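Local atomic coordinates of SusD homolog (Bacteroides thetaiotaomicron VPI-5482, PDB entry 3FDH), a protein that probably binds sugars at the outer membrane as a lipoprotein of the SusD/RagB family. Residues N67-S72 and Y486-P491; T74-W79 and Y466-T471. One frame throughout, in Å; residues are numbered along the deposited sequence.

Overall arrangement
Both contacts join the approach to helix 76-95 and its first turn with the last part of the chain, and their centres lie 13 Å apart on the same side of the chain's centre, about 20 and 19 Å from it. Contact 2 is nested inside the loop closed by contact 1: 74-79 follows 67-72, while 466-471 precedes 486-491. The two touch directly. Glu68 O lies 2.7 Å from Thr74 OG1, and Ser72 O lies 3.2 Å from Asn468 N, both probable hydrogen bonds; Tyr486 OH packs 3.0 Å from Tyr466 CD2. Contact 1 is a small loop-to-loop packing with a water bridge, whereas contact 2 sets the starts of two helices together.

Contact 1: residues N67-S72 and Y486-P491; sequences NEPSSS and YVYSEP
Tyr488 reaches across to Pro69 with the phenol end of its ring, the two side chains crossing obliquely. Its OH lies 3.2 Å from Pro69 CG and equally near Pro69 CB, while the ring carbon CZ is 4.1 Å from Pro69 CB. A proline suits this place because it offers a compact, rigid apolar ring against which the phenol tip packs. Beside it, Ser70 CB packs against Val487 CG2 at 3.6 Å. The same methyl group sits over the centre of the Tyr488 ring, 3.8 Å above its plane, so one methyl touches both Ser70 and the tyrosine ring; Ser70 CB also comes to 4.0 Å from Tyr488 CE2.

No direct hydrogen bond joins the segments; one water does the joining. It donates to Ser70 OG at 2.8 Å and hydrogen-bonds Tyr488 OH at 2.7 Å, lying at the edge of the tyrosine ring and in its plane. Tyrosine suits the place because its ring packs on the valine while its hydroxyl holds the water.

Residues 67-72 lie between helices 57-63 and 76-95, and Ser70 O is hydrogen-bonded by Tyr481 of helix 475-481, after which the loop carrying Val487 and Tyr488 begins.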
loop_
_atom_site.group_PDB
_atom_site.type_symbol
_atom_site.label_atom_id
_atom_site.label_comp_id
_atom_site.label_asym_id
_atom_site.label_seq_id
_atom_site.Cartn_x
_atom_site.Cartn_y
_atom_site.Cartn_z
ATOM N N ASN A 67 22.751 -6.861 -0.568
ATOM C CA ASN A 67 22.950 -5.839 0.480
ATOM C C ASN A 67 21.794 -4.902 0.750
ATOM O O ASN A 67 21.420 -4.636 1.894
ATOM C CB ASN A 67 24.115 -4.964 0.073
ATOM C CG ASN A 67 25.420 -5.736 0.029
ATOM O OD1 ASN A 67 25.634 -6.628 0.832
ATOM N ND2 ASN A 67 26.283 -5.411 -0.930
ATOM N N GLU A 68 21.259 -4.380 -0.337
ATOM C CA GLU A 68 20.236 -3.344 -0.273
ATOM C C GLU A 68 19.042 -3.640 0.661
ATOM O O GLU A 68 18.604 -2.775 1.415
ATOM C CB GLU A 68 19.715 -3.027 -1.684
ATOM C CG GLU A 68 18.785 -1.824 -1.813
ATOM C CD GLU A 68 19.477 -0.494 -1.661
ATOM O OE1 GLU A 68 20.720 -0.438 -1.619
ATOM O OE2 GLU A 68 18.754 0.535 -1.623
ATOM N N PRO A 69 18.512 -4.862 0.616
ATOM C CA PRO A 69 17.332 -5.083 1.449
ATOM C C PRO A 69 17.543 -5.158 2.928
ATOM O O PRO A 69 16.569 -5.074 3.677
ATOM C CB PRO A 69 16.760 -6.420 0.938
ATOM C CG PRO A 69 17.477 -6.694 -0.379
ATOM C CD PRO A 69 18.760 -5.955 -0.329
ATOM N N SER A 70 18.801 -5.259 3.348
ATOM C CA SER A 70 19.134 -5.461 4.767
ATOM C C SER A 70 19.975 -4.347 5.383
ATOM O O SER A 70 20.413 -4.420 6.561
ATOM C CB SER A 70 19.852 -6.808 4.955
ATOM O OG SER A 70 21.127 -6.827 4.325
ATOM N N SER A 71 20.259 -3.345 4.571
ATOM C CA SER A 71 21.043 -2.171 5.028
ATOM C C SER A 71 20.180 -1.151 5.745
ATOM O O SER A 71 19.156 -0.739 5.226
ATOM C CB SER A 71 21.767 -1.469 3.855
ATOM O OG SER A 71 22.330 -0.250 4.308
ATOM N N SER A 72 20.649 -0.716 6.904
ATOM C CA SER A 72 19.959 0.310 7.711
ATOM C C SER A 72 19.832 1.644 6.923
ATOM O O SER A 72 18.974 2.482 7.200
ATOM C CB SER A 72 20.654 0.495 9.068
ATOM O OG SER A 72 22.022 0.798 8.908
ATOM N N TYR A 486 18.854 -10.299 9.984
ATOM C CA TYR A 486 17.574 -10.662 10.659
ATOM C C TYR A 486 16.354 -10.351 9.780
ATOM O O TYR A 486 15.284 -10.941 9.909
ATOM C CB TYR A 486 17.468 -9.969 12.046
ATOM C CG TYR A 486 17.034 -8.528 11.906
ATOM C CD1 TYR A 486 17.901 -7.543 11.423
ATOM C CD2 TYR A 486 15.717 -8.165 12.187
ATOM C CE1 TYR A 486 17.460 -6.217 11.246
ATOM C CE2 TYR A 486 15.291 -6.849 12.043
ATOM C CZ TYR A 486 16.146 -5.883 11.559
ATOM O OH TYR A 486 15.665 -4.592 11.383
ATOM N N VAL A 487 16.539 -9.470 8.807
ATOM C CA VAL A 487 15.404 -9.073 7.968
ATOM C C VAL A 487 14.934 -10.288 7.163
ATOM O O VAL A 487 13.799 -10.354 6.711
ATOM C CB VAL A 487 15.719 -7.861 7.026
ATOM C CG1 VAL A 487 16.260 -6.640 7.844
ATOM C CG2 VAL A 487 16.660 -8.249 5.954
ATOM N N TYR A 488 15.801 -11.273 7.046
ATOM C CA TYR A 488 15.473 -12.446 6.258
ATOM C C TYR A 488 15.076 -13.644 7.093
ATOM O O TYR A 488 14.590 -14.633 6.542
ATOM C CB TYR A 488 16.657 -12.869 5.387
ATOM C CG TYR A 488 17.127 -11.846 4.372
ATOM C CD1 TYR A 488 16.300 -11.441 3.369
ATOM C CD2 TYR A 488 18.407 -11.323 4.417
ATOM C CE1 TYR A 488 16.731 -10.509 2.404
ATOM C CE2 TYR A 488 18.850 -10.407 3.475
ATOM C CZ TYR A 488 17.999 -9.999 2.470
ATOM O OH TYR A 488 18.437 -9.103 1.507
ATOM N N SER A 489 15.337 -13.585 8.396
ATOM C CA SER A 489 15.048 -14.710 9.284
ATOM C C SER A 489 14.024 -14.452 10.406
ATOM O O SER A 489 13.481 -15.373 10.958
ATOM C CB SER A 489 16.337 -15.155 9.961
ATOM O OG SER A 489 16.867 -14.085 10.702
ATOM N N GLU A 490 13.739 -13.197 10.711
ATOM C CA GLU A 490 12.875 -12.881 11.838
ATOM C C GLU A 490 11.577 -12.269 11.385
ATOM O O GLU A 490 11.520 -11.087 11.118
ATOM C CB GLU A 490 13.576 -11.894 12.766
ATOM C CG GLU A 490 14.799 -12.497 13.510
ATOM C CD GLU A 490 14.414 -13.532 14.521
ATOM O OE1 GLU A 490 13.216 -13.666 14.821
ATOM O OE2 GLU A 490 15.320 -14.225 15.055
ATOM N N PRO A 491 10.514 -13.073 11.313
ATOM C CA PRO A 491 9.238 -12.482 10.870
ATOM C C PRO A 491 8.746 -11.453 11.888
ATOM O O PRO A 491 9.137 -11.478 13.033
ATOM C CB PRO A 491 8.266 -13.661 10.894
ATOM C CG PRO A 491 9.071 -14.867 10.970
ATOM C CD PRO A 491 10.406 -14.520 11.546
HETATM O O HOH W 1 20.869 -8.047 1.863
#

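Contact 2: residues T74-W79 and Y466-T471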
loop_
_atom_site.group_PDB
_atom_site.type_symbol
_atom_site.label_atom_id
_atom_site.label_comp_id
_atom_site.label_asym_id
_atom_site.label_seq_id
_atom_site.Cartn_x
_atom_site.Cartn_y
_atom_site.Cartn_z
ATOM N N THR A 74 18.937 1.949 3.798
ATOM C CA THR A 74 17.983 1.844 2.723
ATOM C C THR A 74 16.682 2.558 2.959
ATOM O O THR A 74 16.165 3.226 2.047
ATOM C CB THR A 74 17.746 0.388 2.395
ATOM O OG1 THR A 74 19.007 -0.197 2.071
ATOM C CG2 THR A 74 16.810 0.241 1.275
ATOM N N PHE A 75 16.125 2.377 4.146
ATOM C CA PHE A 75 14.816 2.996 4.462
ATOM C C PHE A 75 14.944 4.057 5.502
ATOM O O PHE A 75 13.981 4.394 6.157
ATOM C CB PHE A 75 13.816 1.940 4.907
ATOM C CG PHE A 75 13.543 0.919 3.821
ATOM C CD1 PHE A 75 12.829 1.299 2.712
ATOM C CD2 PHE A 75 14.067 -0.376 3.879
ATOM C CE1 PHE A 75 12.598 0.431 1.693
ATOM C CE2 PHE A 75 13.857 -1.267 2.847
ATOM C CZ PHE A 75 13.121 -0.865 1.747
ATOM N N ASN A 76 16.142 4.597 5.641
ATOM C CA ASN A 76 16.362 5.649 6.654
ATOM C C ASN A 76 15.470 6.861 6.452
ATOM O O ASN A 76 14.855 7.383 7.385
ATOM C CB ASN A 76 17.806 6.113 6.711
ATOM C CG ASN A 76 18.101 6.869 7.996
ATOM O OD1 ASN A 76 17.755 6.412 9.079
ATOM N ND2 ASN A 76 18.707 8.038 7.877
ATOM N N ASN A 77 15.383 7.307 5.209
ATOM C CA ASN A 77 14.535 8.453 4.888
ATOM C C ASN A 77 13.063 8.185 5.175
ATOM O O ASN A 77 12.364 9.017 5.780
ATOM C CB ASN A 77 14.683 8.877 3.435
ATOM C CG ASN A 77 15.979 9.589 3.163
ATOM O OD1 ASN A 77 16.640 10.091 4.075
ATOM N ND2 ASN A 77 16.359 9.643 1.883
ATOM N N SER A 78 12.600 7.012 4.745
ATOM C CA SER A 78 11.211 6.624 4.950
ATOM C C SER A 78 10.904 6.551 6.419
ATOM O O SER A 78 9.887 7.011 6.889
ATOM C CB SER A 78 10.915 5.274 4.337
ATOM O OG SER A 78 11.015 5.382 2.937
ATOM N N TRP A 79 11.817 5.902 7.123
ATOM C CA TRP A 79 11.775 5.761 8.588
ATOM C C TRP A 79 11.650 7.131 9.276
ATOM O O TRP A 79 10.757 7.404 10.077
ATOM C CB TRP A 79 13.053 5.034 9.034
ATOM C CG TRP A 79 13.364 5.017 10.489
ATOM C CD1 TRP A 79 14.118 5.926 11.157
ATOM C CD2 TRP A 79 13.008 4.004 11.456
ATOM N NE1 TRP A 79 14.241 5.563 12.480
ATOM C CE2 TRP A 79 13.563 4.390 12.685
ATOM C CE3 TRP A 79 12.277 2.810 11.397
ATOM C CZ2 TRP A 79 13.395 3.634 13.854
ATOM C CZ3 TRP A 79 12.114 2.064 12.563
ATOM C CH2 TRP A 79 12.671 2.473 13.758
ATOM N N TYR A 466 15.759 -1.380 10.199
ATOM C CA TYR A 466 15.675 -0.125 10.966
ATOM C C TYR A 466 16.591 0.946 10.370
ATOM O O TYR A 466 17.686 0.663 9.834
ATOM C CB TYR A 466 16.059 -0.326 12.437
ATOM C CG TYR A 466 15.192 -1.316 13.212
ATOM C CD1 TYR A 466 13.880 -1.009 13.543
ATOM C CD2 TYR A 466 15.696 -2.552 13.607
ATOM C CE1 TYR A 466 13.069 -1.929 14.240
ATOM C CE2 TYR A 466 14.901 -3.470 14.323
ATOM C CZ TYR A 466 13.604 -3.142 14.648
ATOM O OH TYR A 466 12.831 -4.045 15.334
ATOM N N GLY A 467 16.153 2.190 10.523
ATOM C CA GLY A 467 16.881 3.342 9.999
ATOM C C GLY A 467 18.144 3.567 10.757
ATOM O O GLY A 467 18.184 3.449 11.974
ATOM N N ASN A 468 19.197 3.908 10.027
ATOM C CA ASN A 468 20.518 4.090 10.643
ATOM C C ASN A 468 20.544 5.306 11.546
ATOM O O ASN A 468 21.431 5.462 12.385
ATOM C CB ASN A 468 21.676 4.138 9.617
ATOM C CG ASN A 468 21.606 5.331 8.679
ATOM O OD1 ASN A 468 20.797 5.367 7.782
ATOM N ND2 ASN A 468 22.491 6.294 8.871
ATOM N N SER A 469 19.559 6.166 11.380
ATOM C CA SER A 469 19.484 7.343 12.215
ATOM C C SER A 469 19.290 6.893 13.631
ATOM O O SER A 469 19.789 7.503 14.556
ATOM C CB SER A 469 18.355 8.271 11.811
ATOM O OG SER A 469 18.767 9.044 10.691
ATOM N N ASP A 470 18.577 5.780 13.776
ATOM C CA ASP A 470 18.251 5.237 15.103
ATOM C C ASP A 470 19.200 4.137 15.552
ATOM O O ASP A 470 19.392 3.919 16.750
ATOM C CB ASP A 470 16.770 4.839 15.176
ATOM C CG ASP A 470 15.903 6.038 15.471
ATOM O OD1 ASP A 470 16.269 6.757 16.411
ATOM O OD2 ASP A 470 14.902 6.308 14.789
ATOM N N THR A 471 19.844 3.470 14.599
ATOM C CA THR A 471 20.815 2.434 14.980
ATOM C C THR A 471 22.000 3.200 15.559
ATOM O O THR A 471 22.758 2.696 16.406
ATOM C CB THR A 471 21.276 1.542 13.819
ATOM O OG1 THR A 471 21.947 2.345 12.844
ATOM C CG2 THR A 471 20.084 0.814 13.154
#
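The first turns of two helices, 76-95 and 468-473, meet here, with Gly467 as the N-cap residue of the second. Asn76, its CG anti to the backbone N (chi1 -163°), extends its amide to that helix start. Ser469 N donates to Asn76 OD1 at 2.9 Å from above the carbonyl plane, 40° out of it. In return Asn76 ND2 donates to Ser469 OG at 3.0 Å, nearly in the amide plane. An asparagine suits the place because one flat group both accepts and donates.

Trp79 lies against Gly467, whose CA sits 4.0 Å from the centroid of the five-membered ring, 13° off its normal: a CH-pi contact. With no side chain, glycine lets the indole come this near. Gly467 N, 3.7 Å from Trp79 CD2 over the same ring system, is buried with no hydrogen-bonding partner in the model. At the indole edge NE1 donates to Asp470 OD2 on the anti side, near the ring plane; the modelled 2.5 Å is unusually short and its exact length doubtful. Tyr466 CD1 packs 3.7 Å from Trp79 CZ3, and Phe127 meets the indole edge-to-face. Because the N-cap Gly467 has no side chain, Asn76 supplies an acceptor for a first-turn N-H, an inter-helix contact of the largely helical SusD-like fold.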